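Local coordinates for protein glutathione s-transferase (Agrobacterium tumefaciens, PDB 2YCD) that probably conjugates glutathione to electrophilic compounds, possibly including herbicides, as a dimeric member of the glutathione transferase superfamily, at residues G99-P102 against R107-R110; I89-A94 against A113-A118; T131-E136 against L188-I193. All coordinates share one frame; numbering follows the deposited sequence.

Contact 1: residues G99-P102 against R107-R110; sequences GLLP and RRAR
Pro102 and Arg108 bring the two backbones together, with their CA atoms 5.3 Å apart, where the irregular segment 99-102 runs alongside an early part of helix 105-135. Leu101 and Pro102 have extended backbone angles, whereas 107-110 is helical throughout; the side chains of these two loop residues point toward the helix. The pyrrolidine ring packs on the start of 107-110: Pro102 CG is 3.6 Å from the carbonyl carbon Arg107 C and 3.7 Å from Arg107 CB, while Pro102 CB meets the Arg107 guanidinium obliquely. Arg108 reaches back over the loop with its chain extended from CG to NE, and crosses Leu101 at about a right angle. In the conformer described here, one of two modelled, Arg108 NH1 donates to Pro102 O over 2.7 Å. The bond is bent, with an N-H...O angle of 136°, and the nitrogen stands above the carbonyl plane rather than on a lone pair. Leu101 CB lies over one face of the same guanidinium, toward its rim, and Leu101 CD1 packs over a face at 3.7 Å from Arg108 NH2. A water bonded to Leu101 O at 2.9 Å forms a weak link to Arg108 NH1. Arg108 NH2 also bonds Gln95, so in this conformer Arg108 ties helix 105-135 to both the loop and helix 86-96. The arrangement is the interdomain linker of the glutathione transferase fold, where the chain leaves the thioredoxin-like domain and enters the first long helix of the helical domain.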
loop_
_atom_site.group_PDB
_atom_site.type_symbol
_atom_site.label_atom_id
_atom_site.label_comp_id
_atom_site.label_asym_id
_atom_site.label_seq_id
_atom_site.Cartn_x
_atom_site.Cartn_y
_atom_site.Cartn_z
ATOM N N GLY A 99 -7.274 -21.030 2.863
ATOM C CA GLY A 99 -6.171 -21.286 1.957
ATOM C C GLY A 99 -5.287 -20.115 1.573
ATOM O O GLY A 99 -4.299 -20.298 0.855
ATOM N N LEU A 100 -5.629 -18.917 2.033
ATOM C CA LEU A 100 -4.829 -17.731 1.713
ATOM C C LEU A 100 -4.303 -16.969 2.937
ATOM O O LEU A 100 -3.426 -16.114 2.800
ATOM C CB LEU A 100 -5.618 -16.777 0.811
ATOM C CG LEU A 100 -5.833 -17.257 -0.638
ATOM C CD1 LEU A 100 -6.603 -16.238 -1.451
ATOM C CD2 LEU A 100 -4.509 -17.581 -1.312
ATOM N N LEU A 101 -4.859 -17.253 4.115
ATOM C CA LEU A 101 -4.363 -16.685 5.370
ATOM C C LEU A 101 -4.289 -17.806 6.396
ATOM O O LEU A 101 -5.194 -18.633 6.473
ATOM C CB LEU A 101 -5.284 -15.565 5.859
ATOM C CG LEU A 101 -5.212 -14.202 5.167
ATOM C CD1 LEU A 101 -6.262 -13.251 5.733
ATOM C CD2 LEU A 101 -3.812 -13.576 5.272
ATOM N N PRO A 102 -3.195 -17.870 7.161
ATOM C CA PRO A 102 -3.144 -18.942 8.159
ATOM C C PRO A 102 -4.084 -18.654 9.326
ATOM O O PRO A 102 -4.482 -17.509 9.565
ATOM C CB PRO A 102 -1.679 -18.951 8.594
ATOM C CG PRO A 102 -1.201 -17.543 8.337
ATOM C CD PRO A 102 -1.966 -17.059 7.135
ATOM N N ARG A 107 1.047 -15.872 12.862
ATOM C CA ARG A 107 1.374 -16.093 11.457
ATOM C C ARG A 107 0.496 -15.233 10.553
ATOM O O ARG A 107 0.961 -14.697 9.541
ATOM C CB ARG A 107 1.225 -17.577 11.107
ATOM C CG ARG A 107 2.204 -18.468 11.866
ATOM C CD ARG A 107 2.006 -19.940 11.533
ATOM N NE ARG A 107 0.592 -20.294 11.434
ATOM C CZ ARG A 107 0.134 -21.540 11.384
ATOM N NH1 ARG A 107 0.979 -22.561 11.440
ATOM N NH2 ARG A 107 -1.172 -21.765 11.284
ATOM N N ARG A 108 -0.767 -15.084 10.911
ATOM C CA ARG A 108 -1.685 -14.261 10.146
ATOM C C ARG A 108 -1.236 -12.795 10.107
ATOM O O ARG A 108 -1.249 -12.155 9.053
ATOM C CB ARG A 108 -3.083 -14.365 10.743
ATOM C CG ARG A 108 -4.217 -14.004 9.813
ATOM C CD ARG A 108 -5.536 -14.147 10.556
ATOM N NE ARG A 108 -6.713 -13.966 9.712
ATOM C CZ ARG A 108 -7.325 -14.959 9.071
ATOM N NH1 ARG A 108 -6.864 -16.198 9.171
ATOM N NH2 ARG A 108 -8.401 -14.712 8.333
ATOM N N ALA A 109 -0.838 -12.259 11.261
ATOM C CA ALA A 109 -0.396 -10.875 11.339
ATOM C C ALA A 109 0.844 -10.651 10.482
ATOM O O ALA A 109 0.976 -9.600 9.834
ATOM C CB ALA A 109 -0.144 -10.489 12.808
ATOM N N ARG A 110 1.767 -11.610 10.474
ATOM C CA ARG A 110 2.949 -11.485 9.634
ATOM C C ARG A 110 2.612 -11.597 8.139
ATOM O O ARG A 110 3.251 -10.944 7.304
ATOM C CB ARG A 110 4.015 -12.510 10.029
ATOM C CG ARG A 110 4.506 -12.302 11.463
ATOM C CD ARG A 110 5.849 -12.977 11.677
ATOM N NE ARG A 110 5.736 -14.423 11.510
ATOM C CZ ARG A 110 5.475 -15.274 12.500
ATOM N NH1 ARG A 110 5.313 -14.826 13.739
ATOM N NH2 ARG A 110 5.383 -16.578 12.254
HETATM O O HOH W 1 -8.003 -18.723 7.292
#

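Contact 2: residues I89-A94 against A113-A118; sequences IVMHIA and AWMFAA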
loop_
_atom_site.group_PDB
_atom_site.type_symbol
_atom_site.label_atom_id
_atom_site.label_comp_id
_atom_site.label_asym_id
_atom_site.label_seq_id
_atom_site.Cartn_x
_atom_site.Cartn_y
_atom_site.Cartn_z
ATOM N N ILE A 89 -9.249 -6.134 -1.819
ATOM C CA ILE A 89 -10.102 -7.148 -2.435
ATOM C C ILE A 89 -9.512 -8.534 -2.165
ATOM O O ILE A 89 -10.215 -9.449 -1.717
ATOM C CB ILE A 89 -10.287 -6.868 -3.947
ATOM C CG1 ILE A 89 -11.067 -5.559 -4.164
ATOM C CG2 ILE A 89 -11.044 -8.043 -4.608
ATOM C CD1 ILE A 89 -10.955 -5.034 -5.604
ATOM N N VAL A 90 -8.212 -8.683 -2.395
ATOM C CA VAL A 90 -7.516 -9.908 -2.016
ATOM C C VAL A 90 -7.664 -10.197 -0.526
ATOM O O VAL A 90 -7.987 -11.331 -0.154
ATOM C CB VAL A 90 -6.051 -9.871 -2.467
ATOM C CG1 VAL A 90 -5.262 -11.027 -1.871
ATOM C CG2 VAL A 90 -5.974 -9.893 -4.009
ATOM N N MET A 91 -7.538 -9.174 0.323
ATOM C CA MET A 91 -7.731 -9.365 1.761
ATOM C C MET A 91 -9.111 -9.938 2.077
ATOM O O MET A 91 -9.248 -10.894 2.838
ATOM C CB MET A 91 -7.536 -8.041 2.507
ATOM C CG MET A 91 -7.572 -8.197 4.016
ATOM S SD MET A 91 -6.122 -9.052 4.652
ATOM C CE MET A 91 -4.974 -7.688 4.775
ATOM N N HIS A 92 -10.144 -9.341 1.493
ATOM C CA HIS A 92 -11.518 -9.785 1.725
ATOM C C HIS A 92 -11.750 -11.229 1.310
ATOM O O HIS A 92 -12.365 -12.012 2.058
ATOM C CB HIS A 92 -12.506 -8.851 1.010
ATOM C CG HIS A 92 -13.941 -9.265 1.139
ATOM N ND1 HIS A 92 -14.650 -9.130 2.313
ATOM C CD2 HIS A 92 -14.792 -9.817 0.243
ATOM C CE1 HIS A 92 -15.886 -9.562 2.128
ATOM N NE2 HIS A 92 -15.996 -9.994 0.887
ATOM N N ILE A 93 -11.264 -11.586 0.131
ATOM C CA ILE A 93 -11.349 -12.963 -0.349
ATOM C C ILE A 93 -10.641 -13.904 0.635
ATOM O O ILE A 93 -11.185 -14.956 1.006
ATOM C CB ILE A 93 -10.738 -13.073 -1.763
ATOM C CG1 ILE A 93 -11.581 -12.262 -2.755
ATOM C CG2 ILE A 93 -10.665 -14.552 -2.226
ATOM C CD1 ILE A 93 -10.875 -11.922 -4.086
ATOM N N ALA A 94 -9.445 -13.517 1.065
ATOM C CA ALA A 94 -8.635 -14.336 1.962
ATOM C C ALA A 94 -9.238 -14.470 3.362
ATOM O O ALA A 94 -8.962 -15.451 4.060
ATOM C CB ALA A 94 -7.234 -13.755 2.071
ATOM N N ALA A 113 1.508 -8.240 7.208
ATOM C CA ALA A 113 2.694 -7.410 7.007
ATOM C C ALA A 113 3.259 -7.546 5.575
ATOM O O ALA A 113 3.566 -6.543 4.919
ATOM C CB ALA A 113 3.774 -7.715 8.064
ATOM N N TRP A 114 3.392 -8.779 5.090
ATOM C CA TRP A 114 3.958 -8.990 3.762
ATOM C C TRP A 114 3.020 -8.543 2.642
ATOM O O TRP A 114 3.497 -8.112 1.594
ATOM C CB TRP A 114 4.427 -10.453 3.587
ATOM C CG TRP A 114 5.772 -10.658 4.241
ATOM C CD1 TRP A 114 6.032 -11.361 5.376
ATOM C CD2 TRP A 114 7.018 -10.090 3.819
ATOM N NE1 TRP A 114 7.388 -11.296 5.671
ATOM C CE2 TRP A 114 8.008 -10.523 4.721
ATOM C CE3 TRP A 114 7.400 -9.311 2.729
ATOM C CZ2 TRP A 114 9.357 -10.147 4.590
ATOM C CZ3 TRP A 114 8.739 -8.931 2.603
ATOM C CH2 TRP A 114 9.697 -9.365 3.514
ATOM N N MET A 115 1.706 -8.608 2.856
ATOM C CA MET A 115 0.754 -8.015 1.894
ATOM C C MET A 115 1.003 -6.510 1.745
ATOM O O MET A 115 1.116 -5.989 0.624
ATOM C CB MET A 115 -0.700 -8.282 2.316
ATOM C CG MET A 115 -1.081 -9.775 2.272
ATOM S SD MET A 115 -2.713 -10.097 2.974
ATOM C CE MET A 115 -3.750 -9.370 1.695
ATOM N N PHE A 116 1.111 -5.812 2.868
ATOM C CA PHE A 116 1.446 -4.389 2.827
ATOM C C PHE A 116 2.832 -4.110 2.259
ATOM O O PHE A 116 3.017 -3.145 1.522
ATOM C CB PHE A 116 1.254 -3.720 4.195
ATOM C CG PHE A 116 -0.192 -3.399 4.528
ATOM C CD1 PHE A 116 -1.017 -4.344 5.136
ATOM C CD2 PHE A 116 -0.719 -2.159 4.237
ATOM C CE1 PHE A 116 -2.345 -4.041 5.455
ATOM C CE2 PHE A 116 -2.042 -1.843 4.537
ATOM C CZ PHE A 116 -2.863 -2.794 5.148
ATOM N N ALA A 117 3.817 -4.948 2.585
ATOM C CA ALA A 117 5.165 -4.749 2.051
ATOM C C ALA A 117 5.206 -4.871 0.532
ATOM O O ALA A 117 5.895 -4.105 -0.142
ATOM C CB ALA A 117 6.139 -5.732 2.676
ATOM N N ALA A 118 4.489 -5.841 -0.013
ATOM C CA ALA A 118 4.417 -5.978 -1.463
ATOM C C ALA A 118 3.969 -4.663 -2.081
ATOM O O ALA A 118 4.522 -4.224 -3.088
ATOM C CB ALA A 118 3.441 -7.109 -1.854
#
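Val90 and Met91 face Met115 without any polar bond between the segments; the shortest polar bond here is a helical one, from Ala117 N to Ala113 O at 2.8 Å. On the other helix, Ala94 N bonds Val90 O at 2.9 Å, a regular i to i+4 bond like the first. The helices remain well separated, since even the nearest CA atoms, those of Met91 and Met115, are 8.6 Å apart. Long, flexible thioethers bridge that distance. Met91 CG is set opposite the backbone N (chi1 -174°), and bends at the next two torsions bring its methyl round to Met115. The Met115 chain bends only near its end, at chi3 (71°). In the Met91 conformer described, one of two, the methyls Met91 CE and Met115 CE are 3.7 Å apart, and Met91 SD lies 3.9 Å from Met115 SD. Val90 CG1 touches the Met115 methyl more loosely, at 4.2 Å. Leu180 of helix 176-185 also packs on Met115, and Phe116 of the second subunit packs on Met91, so the contact lies between the domains and close to the dimer interface. Met91 SD also takes part in a hydrogen bond close by. Across the segments, however, the contact is apolar: 156 Å² is buried in total and all three touching residues are buried, consistent with cohesion by dispersion between thioether and methyl groups.

Contact 3: residues T131-E136 against L188-I193; sequences TVWLFE and LESSGI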
loop_
_atom_site.group_PDB
_atom_site.type_symbol
_atom_site.label_atom_id
_atom_site.label_comp_id
_atom_site.label_asym_id
_atom_site.label_seq_id
_atom_site.Cartn_x
_atom_site.Cartn_y
_atom_site.Cartn_z
ATOM N N THR A 131 8.287 3.587 -14.424
ATOM C CA THR A 131 7.708 4.832 -14.910
ATOM C C THR A 131 8.737 5.628 -15.722
ATOM O O THR A 131 8.445 6.088 -16.835
ATOM C CB THR A 131 7.159 5.686 -13.758
ATOM O OG1 THR A 131 6.002 5.039 -13.208
ATOM C CG2 THR A 131 6.757 7.084 -14.254
ATOM N N VAL A 132 9.939 5.790 -15.170
ATOM C CA VAL A 132 11.021 6.455 -15.884
ATOM C C VAL A 132 11.416 5.638 -17.111
ATOM O O VAL A 132 11.555 6.179 -18.217
ATOM C CB VAL A 132 12.253 6.657 -14.976
ATOM C CG1 VAL A 132 13.383 7.331 -15.768
ATOM C CG2 VAL A 132 11.882 7.492 -13.755
ATOM N N TRP A 133 11.574 4.335 -16.920
ATOM C CA TRP A 133 12.083 3.459 -17.962
ATOM C C TRP A 133 11.177 3.462 -19.188
ATOM O O TRP A 133 11.666 3.539 -20.317
ATOM C CB TRP A 133 12.260 2.042 -17.413
ATOM C CG TRP A 133 12.792 1.055 -18.395
ATOM C CD1 TRP A 133 13.825 1.232 -19.271
ATOM C CD2 TRP A 133 12.307 -0.268 -18.603
ATOM N NE1 TRP A 133 14.014 0.086 -20.010
ATOM C CE2 TRP A 133 13.091 -0.849 -19.620
ATOM C CE3 TRP A 133 11.282 -1.022 -18.027
ATOM C CZ2 TRP A 133 12.877 -2.153 -20.074
ATOM C CZ3 TRP A 133 11.072 -2.314 -18.480
ATOM C CH2 TRP A 133 11.865 -2.863 -19.494
ATOM N N LEU A 134 9.865 3.407 -18.977
ATOM C CA LEU A 134 8.910 3.261 -20.078
ATOM C C LEU A 134 8.258 4.574 -20.531
ATOM O O LEU A 134 8.082 4.807 -21.734
ATOM C CB LEU A 134 7.838 2.224 -19.717
ATOM C CG LEU A 134 8.348 0.815 -19.435
ATOM C CD1 LEU A 134 7.191 -0.080 -19.002
ATOM C CD2 LEU A 134 9.051 0.234 -20.663
ATOM N N PHE A 135 7.909 5.435 -19.583
ATOM C CA PHE A 135 7.071 6.594 -19.887
ATOM C C PHE A 135 7.844 7.890 -20.131
ATOM O O PHE A 135 7.281 8.854 -20.646
ATOM C CB PHE A 135 6.030 6.807 -18.782
ATOM C CG PHE A 135 4.986 5.729 -18.716
ATOM C CD1 PHE A 135 5.289 4.473 -18.205
ATOM C CD2 PHE A 135 3.697 5.968 -19.168
ATOM C CE1 PHE A 135 4.329 3.481 -18.146
ATOM C CE2 PHE A 135 2.731 4.979 -19.108
ATOM C CZ PHE A 135 3.050 3.733 -18.597
ATOM N N GLU A 136 9.128 7.916 -19.782
ATOM C CA GLU A 136 9.883 9.169 -19.819
ATOM C C GLU A 136 11.140 9.188 -20.699
ATOM O O GLU A 136 12.057 9.976 -20.459
ATOM C CB GLU A 136 10.216 9.615 -18.384
ATOM C CG GLU A 136 8.964 9.820 -17.546
ATOM C CD GLU A 136 9.243 9.997 -16.053
ATOM O OE1 GLU A 136 10.415 10.190 -15.663
ATOM O OE2 GLU A 136 8.273 9.938 -15.268
ATOM N N LEU A 188 8.612 -6.612 -13.442
ATOM C CA LEU A 188 10.029 -6.565 -13.821
ATOM C C LEU A 188 10.436 -7.599 -14.857
ATOM O O LEU A 188 11.607 -7.616 -15.266
ATOM C CB LEU A 188 10.923 -6.745 -12.601
ATOM C CG LEU A 188 10.860 -5.623 -11.575
ATOM C CD1 LEU A 188 11.700 -6.007 -10.373
ATOM C CD2 LEU A 188 11.366 -4.313 -12.186
ATOM N N GLU A 189 9.528 -8.479 -15.267
ATOM C CA GLU A 189 9.909 -9.550 -16.204
ATOM C C GLU A 189 10.559 -8.996 -17.474
ATOM O O GLU A 189 11.629 -9.450 -17.863
ATOM C CB GLU A 189 8.714 -10.444 -16.567
ATOM C CG GLU A 189 8.264 -11.379 -15.448
ATOM C CD GLU A 189 7.069 -12.254 -15.835
ATOM O OE1 GLU A 189 6.388 -11.944 -16.836
ATOM O OE2 GLU A 189 6.808 -13.256 -15.130
ATOM N N SER A 190 9.931 -8.000 -18.090
ATOM C CA SER A 190 10.394 -7.451 -19.365
ATOM C C SER A 190 11.779 -6.800 -19.281
ATOM O O SER A 190 12.492 -6.701 -20.291
ATOM C CB SER A 190 9.372 -6.440 -19.900
ATOM O OG SER A 190 9.319 -5.290 -19.073
ATOM N N SER A 191 12.161 -6.364 -18.082
ATOM C CA SER A 191 13.427 -5.659 -17.866
ATOM C C SER A 191 14.604 -6.624 -17.743
ATOM O O SER A 191 15.752 -6.237 -17.946
ATOM C CB SER A 191 13.343 -4.801 -16.608
ATOM O OG SER A 191 13.406 -5.605 -15.433
ATOM N N GLY A 192 14.322 -7.872 -17.385
ATOM C CA GLY A 192 15.365 -8.865 -17.171
ATOM C C GLY A 192 16.090 -8.735 -15.838
ATOM O O GLY A 192 16.955 -9.553 -15.506
ATOM N N ILE A 193 15.723 -7.724 -15.053
ATOM C CA ILE A 193 16.398 -7.470 -13.779
ATOM C C ILE A 193 16.383 -8.663 -12.814
ATOM O O ILE A 193 17.346 -8.891 -12.074
ATOM C CB ILE A 193 15.826 -6.200 -13.095
ATOM C CG1 ILE A 193 16.280 -4.957 -13.868
ATOM C CG2 ILE A 193 16.273 -6.117 -11.641
ATOM C CD1 ILE A 193 15.559 -3.682 -13.477
#
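Trp133 meets Ser190 and Ser191 where the last turns of helix 105-135 approach the loop after helix 176-185, and an ST turn built on Ser191 shapes that loop. The segments meet by van der Waals contact alone: no hydrogen bond joins them, Trp133 CA and Ser191 CA, the nearest pair, are 9.2 Å apart, and only 113 Å² is buried. The indole does the reaching. Its first torsion of -179° points the ring away from the backbone N and sends the six-membered part toward the loop. Ser190 OG comes to the ring edge, in the plane, at 3.5 Å from both Trp133 CZ3 and Trp133 CH2. Ser191 approaches obliquely instead, with its CA 3.6 Å and its CB 3.8 Å from Trp133 CH2. Leu134 CD2 and Phe129 of its own helix, and Leu146 of helix 142-164, also pack on the ring. Glu189 OE2 of the loop forms salt bridges with nearby Arg186 and with Lys208 at the end of helix 198-208. A bound S-(p-nitrobenzyl)glutathione lies about 8 Å from the Ser190 side chain, so the contact is near the ligand but set back from it. Hydrogen bonds hold the loop itself: Ile193 N donates to Ser191 OG over 3.2 Å with an N-H...O angle of 165°, and Ser191 OG in turn donates to Leu188 O over 2.7 Å, an oxygen that also accepts from Ser191 N.

In the fold
Helix 105-135 is common to all three contacts and carries them in sequence from its start, through its first half, to its end. Contact 1 is nested inside the chain loop closed by contact 2, their centres are 10 Å apart, and they touch where Leu100 and Leu101 pack on Ala94. Contact 3 follows in series on the opposite side of the chain's centre, with its centre 32 Å from that of contact 1 and 25 Å from that of contact 2. Contact 2 joins helix 86-96 of the thioredoxin-like domain to the helical domain and contact 1 packs the linker on helix 105-135, both close to the second subunit; contact 3 lies wholly within the helical domain.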